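Local coordinates for DNA mismatch repair protein PMS1 (Saccharomyces cerevisiae, PDB 3H4L) that binds ATP in its GHKL-type N-terminal domain, probably hydrolysing it, and acts in DNA mismatch repair, at residues L54-I66 and S140-L152. Numbering follows the deposited sequence.
Sequences LESIECSDNGDGI and SRNKGTTVLVSQL. With ANP (phosphoaminophosphonic acid-adenylate ester), chain E.
Asp61 and Thr145 meet where two antiparallel strands, 56-61 and 144-150, reach the adenine of the bound ATP analogue. Followed outward, Asp61 has its CB on the sheet face shared with Cys59 and Thr145; CG then turns between the backbone N and carbonyl carbon (chi1 65°), within 3.7 Å of Thr145 O. From there the carboxylate divides its work. OD1 accepts from Thr145 N at 3.1 Å and from Gly63 N at 2.9 Å, the two donors arriving on opposite faces of the carboxylate plane; the second bond closes an Asx turn. OD1 also receives a water that in turn accepts from Gly65 N and Thr145 OG1, the latter also hydrogen-bonded to Thr115 OG1. OD2 takes the adenine amino group, ANP N6 to Asp61 OD2 being 3.1 Å with a nearly straight N-H...O angle of 161°, and is also hydrogen-bonded to Ser37 OG of helix 26-39. An aspartate reading the adenine amino group, with a bound water and a glycine-rich turn beside it, is the signature of the GHKL (Bergerat) ATP-binding fold, shared with DNA gyrase B, Hsp90 and histidine kinases. Replacing Asp61 by an alanine would probably leave adenine N6 without this acceptor and free the Gly63 turn from its side-chain tether. Ile66 CG1 lies 3.4 Å from ANP N3, and its CD1 touches Thr145 CG2, linking base and strand.

The backbone O of Asp61 accepts from Arg141 NH2 at 2.8 Å, a bent bond (131°), and also from Thr145 N, which it shares with OD1. Ile57, Cys59 and Val147 rest on Val30 and Leu33 of helix 26-39, and Val149 on Ala109. Ile57 CG2 packs alongside Val149 CB at 3.6 Å. On the face carrying Glu58, Ser60 and Thr146, Ser60 OG and Thr146 OG1 share a hydrogen bond of 2.9 Å.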
ATOM      1  N   LEU B  54       0.268  10.309  -8.925  1.00 30.05           N
ATOM      2  CA  LEU B  54      -0.081  10.819 -10.250  1.00 33.49           C
ATOM      3  C   LEU B  54      -1.379  11.606 -10.212  1.00 34.10           C
ATOM      4  O   LEU B  54      -1.500  12.640 -10.856  1.00 36.00           O
ATOM      5  CB  LEU B  54      -0.225   9.663 -11.242  1.00 33.49           C
ATOM      6  CG  LEU B  54       1.063   8.866 -11.434  1.00 33.97           C
ATOM      7  CD1 LEU B  54       0.770   7.555 -12.119  1.00 33.58           C
ATOM      8  CD2 LEU B  54       2.051   9.709 -12.222  1.00 33.77           C
ATOM      9  N   GLU B  55      -2.346  11.111  -9.448  1.00 35.20           N
ATOM     10  CA  GLU B  55      -3.645  11.758  -9.319  1.00 34.16           C
ATOM     11  C   GLU B  55      -3.631  12.792  -8.200  1.00 33.29           C
ATOM     12  O   GLU B  55      -4.044  13.936  -8.388  1.00 33.22           O
ATOM     13  CB  GLU B  55      -4.719  10.697  -9.041  1.00 35.53           C
ATOM     14  CG  GLU B  55      -6.122  11.228  -8.797  1.00 38.86           C
ATOM     15  CD  GLU B  55      -6.730  11.904 -10.013  1.00 45.17           C
ATOM     16  OE1 GLU B  55      -6.124  11.841 -11.112  1.00 47.03           O
ATOM     17  OE2 GLU B  55      -7.828  12.492  -9.872  1.00 46.49           O
ATOM     18  N   SER B  56      -3.142  12.402  -7.029  1.00 32.38           N
ATOM     19  CA  SER B  56      -3.116  13.341  -5.916  1.00 33.53           C
ATOM     20  C   SER B  56      -2.483  12.802  -4.642  1.00 33.65           C
ATOM     21  O   SER B  56      -2.234  11.601  -4.501  1.00 33.16           O
ATOM     22  CB  SER B  56      -4.540  13.777  -5.590  1.00 34.99           C
ATOM     23  OG  SER B  56      -5.345  12.642  -5.302  1.00 35.69           O
ATOM     24  N   ILE B  57      -2.228  13.715  -3.715  1.00 31.73           N
ATOM     25  CA  ILE B  57      -1.678  13.343  -2.433  1.00 31.86           C
ATOM     26  C   ILE B  57      -2.417  14.149  -1.409  1.00 33.14           C
ATOM     27  O   ILE B  57      -2.594  15.347  -1.578  1.00 33.42           O
ATOM     28  CB  ILE B  57      -0.177  13.625  -2.303  1.00 33.27           C
ATOM     29  CG1 ILE B  57       0.200  13.463  -0.829  1.00 33.63           C
ATOM     30  CG2 ILE B  57       0.171  14.971  -2.856  1.00 31.51           C
ATOM     31  CD1 ILE B  57       1.651  13.628  -0.539  1.00 38.99           C
ATOM     32  N   GLU B  58      -2.831  13.494  -0.334  1.00 34.36           N
ATOM     33  CA  GLU B  58      -3.559  14.174   0.715  1.00 35.03           C
ATOM     34  C   GLU B  58      -2.886  13.992   2.071  1.00 34.48           C
ATOM     35  O   GLU B  58      -2.515  12.888   2.461  1.00 35.49           O
ATOM     36  CB  GLU B  58      -5.007  13.665   0.748  1.00 36.02           C
ATOM     37  CG  GLU B  58      -5.810  14.138   1.966  1.00 41.29           C
ATOM     38  CD  GLU B  58      -7.257  13.643   1.979  1.00 44.34           C
ATOM     39  OE1 GLU B  58      -7.853  13.600   3.078  1.00 45.43           O
ATOM     40  OE2 GLU B  58      -7.803  13.311   0.905  1.00 46.06           O
ATOM     41  N   CYS B  59      -2.725  15.086   2.797  1.00 34.11           N
ATOM     42  CA  CYS B  59      -2.106  14.993   4.105  1.00 33.26           C
ATOM     43  C   CYS B  59      -3.082  15.482   5.171  1.00 35.50           C
ATOM     44  O   CYS B  59      -3.520  16.641   5.138  1.00 33.51           O
ATOM     45  CB  CYS B  59      -0.816  15.811   4.143  1.00 30.70           C
ATOM     46  SG  CYS B  59       0.117  15.574   5.648  1.00 32.17           S
ATOM     47  N   SER B  60      -3.429  14.583   6.096  1.00 34.82           N
ATOM     48  CA  SER B  60      -4.367  14.890   7.173  1.00 37.22           C
ATOM     49  C   SER B  60      -3.746  14.778   8.548  1.00 36.93           C
ATOM     50  O   SER B  60      -3.114  13.770   8.875  1.00 36.34           O
ATOM     51  CB  SER B  60      -5.585  13.961   7.128  1.00 38.00           C
ATOM     52  OG  SER B  60      -6.581  14.462   6.265  1.00 38.78           O
ATOM     53  N   ASP B  61      -3.942  15.810   9.360  1.00 36.09           N
ATOM     54  CA  ASP B  61      -3.404  15.807  10.705  1.00 36.89           C
ATOM     55  C   ASP B  61      -4.444  16.332  11.689  1.00 38.10           C
ATOM     56  O   ASP B  61      -5.475  16.884  11.290  1.00 38.30           O
ATOM     57  CB  ASP B  61      -2.151  16.677  10.772  1.00 35.10           C
ATOM     58  CG  ASP B  61      -2.441  18.137  10.504  1.00 36.23           C
ATOM     59  OD1 ASP B  61      -3.343  18.704  11.162  1.00 35.83           O
ATOM     60  OD2 ASP B  61      -1.758  18.731   9.641  1.00 39.42           O
ATOM     61  N   ASN B  62      -4.168  16.158  12.977  1.00 38.34           N
ATOM     62  CA  ASN B  62      -5.063  16.640  14.013  1.00 38.13           C
ATOM     63  C   ASN B  62      -4.374  17.799  14.744  1.00 39.93           C
ATOM     64  O   ASN B  62      -4.545  17.992  15.948  1.00 43.06           O
ATOM     65  CB  ASN B  62      -5.409  15.501  14.979  1.00 35.55           C
ATOM     66  CG  ASN B  62      -4.179  14.833  15.564  1.00 38.83           C
ATOM     67  OD1 ASN B  62      -3.043  15.195  15.237  1.00 37.78           O
ATOM     68  ND2 ASN B  62      -4.398  13.844  16.436  1.00 36.35           N
ATOM     69  N   GLY B  63      -3.594  18.574  13.999  1.00 38.52           N
ATOM     70  CA  GLY B  63      -2.885  19.691  14.588  1.00 36.50           C
ATOM     71  C   GLY B  63      -3.769  20.868  14.954  1.00 36.44           C
ATOM     72  O   GLY B  63      -4.994  20.781  14.947  1.00 34.13           O
ATOM     73  N   ASP B  64      -3.122  21.986  15.255  1.00 36.65           N
ATOM     74  CA  ASP B  64      -3.803  23.210  15.654  1.00 36.15           C
ATOM     75  C   ASP B  64      -4.684  23.844  14.590  1.00 36.63           C
ATOM     76  O   ASP B  64      -5.491  24.711  14.908  1.00 37.85           O
ATOM     77  CB  ASP B  64      -2.770  24.230  16.134  1.00 36.17           C
ATOM     78  CG  ASP B  64      -1.941  23.708  17.292  1.00 37.39           C
ATOM     79  OD1 ASP B  64      -0.904  24.320  17.611  1.00 38.46           O
ATOM     80  OD2 ASP B  64      -2.336  22.680  17.884  1.00 37.44           O
ATOM     81  N   GLY B  65      -4.544  23.424  13.335  1.00 35.51           N
ATOM     82  CA  GLY B  65      -5.369  24.001  12.284  1.00 33.42           C
ATOM     83  C   GLY B  65      -4.913  25.392  11.879  1.00 35.12           C
ATOM     84  O   GLY B  65      -3.985  25.934  12.465  1.00 33.46           O
ATOM     85  N   ILE B  66      -5.572  25.982  10.887  1.00 36.09           N
ATOM     86  CA  ILE B  66      -5.196  27.304  10.392  1.00 38.93           C
ATOM     87  C   ILE B  66      -6.145  28.404  10.860  1.00 41.33           C
ATOM     88  O   ILE B  66      -7.357  28.272  10.737  1.00 42.53           O
ATOM     89  CB  ILE B  66      -5.192  27.328   8.840  1.00 39.39           C
ATOM     90  CG1 ILE B  66      -4.304  26.208   8.299  1.00 39.61           C
ATOM     91  CG2 ILE B  66      -4.717  28.689   8.333  1.00 38.17           C
ATOM     92  CD1 ILE B  66      -4.557  25.897   6.831  1.00 39.40           C
ATOM     93  N   SER B 140     -17.478  20.419   8.008  1.00 41.80           N
ATOM     94  CA  SER B 140     -17.133  20.053   9.369  1.00 44.56           C
ATOM     95  C   SER B 140     -15.972  19.088   9.339  1.00 44.74           C
ATOM     96  O   SER B 140     -15.728  18.426   8.333  1.00 45.07           O
ATOM     97  CB  SER B 140     -18.303  19.354  10.061  1.00 46.31           C
ATOM     98  OG  SER B 140     -18.437  18.018   9.593  1.00 45.24           O
ATOM     99  N   ARG B 141     -15.259  19.017  10.453  1.00 45.45           N
ATOM    100  CA  ARG B 141     -14.147  18.092  10.611  1.00 47.04           C
ATOM    101  C   ARG B 141     -13.534  18.275  11.983  1.00 46.92           C
ATOM    102  O   ARG B 141     -13.600  19.364  12.552  1.00 46.20           O
ATOM    103  CB  ARG B 141     -13.081  18.275   9.521  1.00 47.94           C
ATOM    104  CG  ARG B 141     -12.263  19.549   9.556  1.00 47.70           C
ATOM    105  CD  ARG B 141     -10.873  19.256   8.968  1.00 47.53           C
ATOM    106  NE  ARG B 141      -9.963  18.713   9.980  1.00 48.30           N
ATOM    107  CZ  ARG B 141      -8.937  17.899   9.737  1.00 44.57           C
ATOM    108  NH1 ARG B 141      -8.667  17.502   8.505  1.00 39.97           N
ATOM    109  NH2 ARG B 141      -8.168  17.491  10.736  1.00 42.49           N
ATOM    110  N   ASN B 142     -12.967  17.200  12.527  1.00 47.21           N
ATOM    111  CA  ASN B 142     -12.345  17.273  13.841  1.00 47.73           C
ATOM    112  C   ASN B 142     -11.170  18.243  13.759  1.00 48.71           C
ATOM    113  O   ASN B 142     -10.797  18.693  12.664  1.00 47.43           O
ATOM    114  CB  ASN B 142     -11.857  15.891  14.284  1.00 48.87           C
ATOM    115  CG  ASN B 142     -12.950  14.836  14.219  1.00 51.35           C
ATOM    116  OD1 ASN B 142     -14.116  15.114  14.509  1.00 51.51           O
ATOM    117  ND2 ASN B 142     -12.575  13.613  13.848  1.00 52.06           N
ATOM    118  N   LYS B 143     -10.589  18.564  14.911  1.00 49.32           N
ATOM    119  CA  LYS B 143      -9.462  19.491  14.960  1.00 49.84           C
ATOM    120  C   LYS B 143      -8.384  19.060  13.969  1.00 48.95           C
ATOM    121  O   LYS B 143      -8.134  17.872  13.791  1.00 49.70           O
ATOM    122  CB  LYS B 143      -8.870  19.532  16.370  1.00 51.77           C
ATOM    123  CG  LYS B 143      -7.884  20.677  16.603  1.00 53.61           C
ATOM    124  CD  LYS B 143      -7.143  20.522  17.930  1.00 53.28           C
ATOM    125  CE  LYS B 143      -6.308  19.240  17.947  1.00 54.07           C
ATOM    126  NZ  LYS B 143      -5.469  19.086  19.173  1.00 53.99           N
ATOM    127  N   GLY B 144      -7.752  20.025  13.314  1.00 46.95           N
ATOM    128  CA  GLY B 144      -6.709  19.668  12.371  1.00 44.77           C
ATOM    129  C   GLY B 144      -6.850  20.275  10.993  1.00 42.49           C
ATOM    130  O   GLY B 144      -7.679  21.163  10.756  1.00 42.64           O
ATOM    131  N   THR B 145      -6.037  19.782  10.070  1.00 38.93           N
ATOM    132  CA  THR B 145      -6.052  20.293   8.716  1.00 34.36           C
ATOM    133  C   THR B 145      -5.824  19.177   7.712  1.00 33.78           C
ATOM    134  O   THR B 145      -5.149  18.183   8.009  1.00 33.00           O
ATOM    135  CB  THR B 145      -4.953  21.353   8.552  1.00 34.42           C
ATOM    136  OG1 THR B 145      -5.148  22.384   9.528  1.00 33.30           O
ATOM    137  CG2 THR B 145      -4.978  21.960   7.160  1.00 31.52           C
ATOM    138  N   THR B 146      -6.408  19.346   6.529  1.00 32.32           N
ATOM    139  CA  THR B 146      -6.268  18.393   5.435  1.00 33.14           C
ATOM    140  C   THR B 146      -5.809  19.172   4.201  1.00 32.87           C
ATOM    141  O   THR B 146      -6.515  20.066   3.722  1.00 34.00           O
ATOM    142  CB  THR B 146      -7.610  17.702   5.090  1.00 32.51           C
ATOM    143  OG1 THR B 146      -8.068  16.936   6.203  1.00 34.49           O
ATOM    144  CG2 THR B 146      -7.435  16.774   3.914  1.00 33.27           C
ATOM    145  N   VAL B 147      -4.624  18.855   3.696  1.00 33.11           N
ATOM    146  CA  VAL B 147      -4.118  19.528   2.504  1.00 31.73           C
ATOM    147  C   VAL B 147      -4.131  18.527   1.344  1.00 34.07           C
ATOM    148  O   VAL B 147      -3.615  17.398   1.451  1.00 34.82           O
ATOM    149  CB  VAL B 147      -2.683  20.069   2.715  1.00 29.81           C
ATOM    150  CG1 VAL B 147      -2.255  20.915   1.514  1.00 29.33           C
ATOM    151  CG2 VAL B 147      -2.626  20.906   3.979  1.00 30.62           C
ATOM    152  N   LEU B 148      -4.738  18.932   0.239  1.00 32.84           N
ATOM    153  CA  LEU B 148      -4.815  18.062  -0.918  1.00 32.76           C
ATOM    154  C   LEU B 148      -4.123  18.681  -2.125  1.00 32.55           C
ATOM    155  O   LEU B 148      -4.520  19.748  -2.597  1.00 32.26           O
ATOM    156  CB  LEU B 148      -6.281  17.790  -1.264  1.00 32.96           C
ATOM    157  CG  LEU B 148      -6.484  16.861  -2.463  1.00 34.34           C
ATOM    158  CD1 LEU B 148      -6.048  15.451  -2.071  1.00 32.84           C
ATOM    159  CD2 LEU B 148      -7.950  16.868  -2.907  1.00 31.09           C
ATOM    160  N   VAL B 149      -3.082  18.014  -2.613  1.00 31.76           N
ATOM    161  CA  VAL B 149      -2.347  18.470  -3.794  1.00 30.08           C
ATOM    162  C   VAL B 149      -2.745  17.514  -4.912  1.00 30.34           C
ATOM    163  O   VAL B 149      -2.490  16.317  -4.820  1.00 31.46           O
ATOM    164  CB  VAL B 149      -0.816  18.374  -3.587  1.00 31.37           C
ATOM    165  CG1 VAL B 149      -0.089  18.581  -4.926  1.00 31.18           C
ATOM    166  CG2 VAL B 149      -0.357  19.403  -2.549  1.00 27.14           C
ATOM    167  N   SER B 150      -3.378  18.024  -5.961  1.00 29.76           N
ATOM    168  CA  SER B 150      -3.798  17.158  -7.053  1.00 29.80           C
ATOM    169  C   SER B 150      -3.309  17.694  -8.380  1.00 29.79           C
ATOM    170  O   SER B 150      -2.996  18.880  -8.494  1.00 28.61           O
ATOM    171  CB  SER B 150      -5.316  17.058  -7.088  1.00 32.68           C
ATOM    172  OG  SER B 150      -5.868  18.215  -7.680  1.00 38.55           O
ATOM    173  N   GLN B 151      -3.249  16.817  -9.379  1.00 31.42           N
ATOM    174  CA  GLN B 151      -2.799  17.205 -10.709  1.00 33.59           C
ATOM    175  C   GLN B 151      -1.430  17.884 -10.631  1.00 33.35           C
ATOM    176  O   GLN B 151      -1.205  18.972 -11.191  1.00 32.26           O
ATOM    177  CB  GLN B 151      -3.831  18.137 -11.350  1.00 35.89           C
ATOM    178  CG  GLN B 151      -5.071  17.405 -11.852  1.00 44.14           C
ATOM    179  CD  GLN B 151      -6.171  18.341 -12.343  1.00 48.78           C
ATOM    180  OE1 GLN B 151      -5.928  19.521 -12.614  1.00 51.05           O
ATOM    181  NE2 GLN B 151      -7.389  17.812 -12.471  1.00 49.86           N
ATOM    182  N   LEU B 152      -0.511  17.224  -9.937  1.00 31.09           N
ATOM    183  CA  LEU B 152       0.821  17.766  -9.764  1.00 30.88           C
ATOM    184  C   LEU B 152       1.554  17.964 -11.094  1.00 30.92           C
ATOM    185  O   LEU B 152       1.556  17.094 -11.962  1.00 29.90           O
ATOM    186  CB  LEU B 152       1.625  16.857  -8.828  1.00 29.54           C
ATOM    187  CG  LEU B 152       3.019  17.324  -8.411  1.00 29.68           C
ATOM    188  CD1 LEU B 152       2.954  18.654  -7.665  1.00 27.49           C
ATOM    189  CD2 LEU B 152       3.632  16.249  -7.541  1.00 27.40           C
TER
HETATM  190  PG  ANP E 397       8.632  26.344   6.101  1.00 36.50           P
HETATM  191  O1G ANP E 397       7.841  25.409   5.284  1.00 36.31           O
HETATM  192  O2G ANP E 397       8.952  25.814   7.405  1.00 33.22           O
HETATM  193  O3G ANP E 397       9.885  26.859   5.446  1.00 35.75           O
HETATM  194  PB  ANP E 397       6.107  27.602   6.579  1.00 32.76           P
HETATM  195  O1B ANP E 397       5.710  28.876   7.244  1.00 35.12           O
HETATM  196  O2B ANP E 397       5.640  26.378   7.205  1.00 32.15           O
HETATM  197  N3B ANP E 397       7.691  27.636   6.342  1.00 33.35           N
HETATM  198  PA  ANP E 397       4.543  26.755   4.275  1.00 31.29           P
HETATM  199  O1A ANP E 397       5.012  25.395   4.444  1.00 29.78           O
HETATM  200  O2A ANP E 397       4.251  27.285   2.910  1.00 28.90           O
HETATM  201  O3A ANP E 397       5.514  27.710   5.109  1.00 30.59           O
HETATM  202  O5' ANP E 397       3.091  26.926   4.911  1.00 30.90           O
HETATM  203  C5' ANP E 397       2.907  28.062   5.667  1.00 28.89           C
HETATM  204  C4' ANP E 397       1.715  28.488   6.431  1.00 29.58           C
HETATM  205  O4' ANP E 397       0.579  27.663   6.111  1.00 29.10           O
HETATM  206  C3' ANP E 397       2.208  28.106   7.785  1.00 29.97           C
HETATM  207  O3' ANP E 397       3.038  29.146   8.316  1.00 27.21           O
HETATM  208  C2' ANP E 397       0.935  27.785   8.511  1.00 30.57           C
HETATM  209  O2' ANP E 397       0.481  28.987   9.105  1.00 33.56           O
HETATM  210  C1' ANP E 397       0.059  27.210   7.351  1.00 28.11           C
HETATM  211  N9  ANP E 397      -0.041  25.727   7.204  1.00 27.86           N
HETATM  212  C8  ANP E 397       0.398  24.869   6.208  1.00 28.36           C
HETATM  213  N7  ANP E 397       0.151  23.603   6.374  1.00 30.25           N
HETATM  214  C5  ANP E 397      -0.513  23.589   7.586  1.00 28.66           C
HETATM  215  C6  ANP E 397      -1.090  22.550   8.412  1.00 27.34           C
HETATM  216  N6  ANP E 397      -1.057  21.275   8.046  1.00 27.18           N
HETATM  217  N1  ANP E 397      -1.711  22.866   9.621  1.00 29.51           N
HETATM  218  C2  ANP E 397      -1.772  24.176  10.042  1.00 28.41           C
HETATM  219  N3  ANP E 397      -1.262  25.228   9.339  1.00 28.98           N
HETATM  220  C4  ANP E 397      -0.637  24.880   8.131  1.00 29.53           C
HETATM  221  O   HOH W   1      -3.268  21.339  11.686  1.00 33.42           O